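Local coordinates for E3 ubiquitin-protein ligase ORTHRUS 2 (PDB 7DUF), which probably acts as a RING-type E3 ubiquitin transferase linked to DNA methylation, and carries a zinc-binding PHD finger whose peptide-recognition regions disfavour histone H3K4 peptides, at residues W41-S44 with C45-S48. Numbering follows the deposited sequence.
With ZN (zinc ion), chain D.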
loop_
_atom_site.group_PDB
_atom_site.type_symbol
_atom_site.label_atom_id
_atom_site.label_comp_id
_atom_site.label_asym_id
_atom_site.label_seq_id
_atom_site.Cartn_x
_atom_site.Cartn_y
_atom_site.Cartn_z
ATOM N N TRP A 41 -5.907 -8.575 1.731
ATOM C CA TRP A 41 -5.137 -9.784 1.980
ATOM C C TRP A 41 -4.161 -9.535 3.117
ATOM O O TRP A 41 -3.612 -8.436 3.247
ATOM C CB TRP A 41 -4.369 -10.233 0.728
ATOM C CG TRP A 41 -5.247 -10.724 -0.378
ATOM C CD1 TRP A 41 -6.073 -9.974 -1.160
ATOM C CD2 TRP A 41 -5.383 -12.076 -0.834
ATOM N NE1 TRP A 41 -6.720 -10.774 -2.069
ATOM C CE2 TRP A 41 -6.312 -12.069 -1.892
ATOM C CE3 TRP A 41 -4.809 -13.292 -0.448
ATOM C CZ2 TRP A 41 -6.682 -13.228 -2.570
ATOM C CZ3 TRP A 41 -5.179 -14.444 -1.122
ATOM C CH2 TRP A 41 -6.106 -14.404 -2.171
ATOM N N HIS A 42 -3.949 -10.556 3.943
ATOM C CA HIS A 42 -2.949 -10.485 5.001
ATOM C C HIS A 42 -1.578 -10.716 4.381
ATOM O O HIS A 42 -1.271 -11.824 3.929
ATOM C CB HIS A 42 -3.246 -11.509 6.092
ATOM C CG HIS A 42 -2.398 -11.351 7.313
ATOM N ND1 HIS A 42 -2.314 -12.316 8.294
ATOM C CD2 HIS A 42 -1.592 -10.339 7.713
ATOM C CE1 HIS A 42 -1.495 -11.905 9.244
ATOM N NE2 HIS A 42 -1.042 -10.708 8.916
ATOM N N VAL A 43 -0.749 -9.668 4.357
ATOM C CA VAL A 43 0.521 -9.733 3.639
ATOM C C VAL A 43 1.456 -10.761 4.261
ATOM O O VAL A 43 2.339 -11.299 3.581
ATOM C CB VAL A 43 1.172 -8.334 3.575
ATOM C CG1 VAL A 43 1.992 -8.053 4.828
ATOM C CG2 VAL A 43 2.029 -8.203 2.324
ATOM N N SER A 44 1.278 -11.064 5.548
ATOM C CA SER A 44 2.128 -12.061 6.190
ATOM C C SER A 44 1.846 -13.457 5.650
ATOM O O SER A 44 2.772 -14.254 5.463
ATOM C CB SER A 44 1.930 -12.022 7.705
ATOM O OG SER A 44 2.054 -13.317 8.267
ATOM N N CYS A 45 0.579 -13.765 5.384
ATOM C CA CYS A 45 0.163 -15.093 4.959
ATOM C C CYS A 45 0.240 -15.291 3.450
ATOM O O CYS A 45 -0.296 -16.280 2.942
ATOM C CB CYS A 45 -1.262 -15.375 5.443
ATOM S SG CYS A 45 -1.419 -15.592 7.232
ATOM N N LEU A 46 0.882 -14.381 2.725
ATOM C CA LEU A 46 1.006 -14.532 1.284
ATOM C C LEU A 46 2.111 -15.527 0.942
ATOM O O LEU A 46 2.962 -15.860 1.768
ATOM C CB LEU A 46 1.293 -13.184 0.622
ATOM C CG LEU A 46 0.095 -12.259 0.397
ATOM C CD1 LEU A 46 0.537 -10.971 -0.277
ATOM C CD2 LEU A 46 -0.979 -12.957 -0.423
ATOM N N SER A 47 2.081 -16.010 -0.301
ATOM C CA SER A 47 3.137 -16.899 -0.773
ATOM C C SER A 47 4.356 -16.107 -1.228
ATOM O O SER A 47 5.492 -16.434 -0.863
ATOM C CB SER A 47 2.617 -17.784 -1.909
ATOM O OG SER A 47 2.109 -19.009 -1.410
ATOM N N SER A 48 4.137 -15.061 -2.022
ATOM C CA SER A 48 5.205 -14.184 -2.498
ATOM C C SER A 48 4.801 -12.746 -2.209
ATOM O O SER A 48 4.162 -12.088 -3.042
ATOM C CB SER A 48 5.479 -14.397 -3.985
ATOM O OG SER A 48 6.144 -15.628 -4.211
HETATM ZN ZN ZN D . -3.079 -14.249 8.145
#
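His42 and Cys45, three residues apart round a tight turn, bind one zinc ion, the histidine through ND1 rather than NE2. This is the HxxC half of the three-cysteine, one-histidine site of a PHD finger, completed by Cys19 and Cys22, and it illustrates how a small domain with little regular structure can be ordered round metal. His42 lies in the strand 40-42; its ND1 is 2.1 Å from the zinc ion and Cys45 SG 2.3 Å from it. With CG anti to the backbone N (chi1 -171°), the ring of His42 turns ND1 to the zinc, where it comes within 3.6 Å of Cys45 SG as a fellow ligand. The far nitrogen, NE2, is hydrogen-bonded to Glu30 OE2, a second-shell carboxylate that helps fix the ring's rotation and may make the imidazole a more electron-rich ligand. Over one ring face sits Ser44 CB, displaced toward the rim.

The turn itself carries one weak hydrogen bond, from Cys45 N to His42 O, 3.1 Å long and bent to 132°. Past the turn, Leu46 directs its side chain back toward Val43 and Trp41, and its two methyls part company: CD1 meets Val43 CG2 at 4.1 Å, while CD2 turns to the indole of Trp41. That indole stacks edge-to-face with Trp59 and touches Cys61 of the second zinc site; Leu46 also touches Trp59, so the leucine joins the turn at one metal to the aromatic pair beside the other. Leu46 and Trp41 cross at about a right angle, CD2 resting obliquely against the six-membered ring, 3.8 Å from CE3.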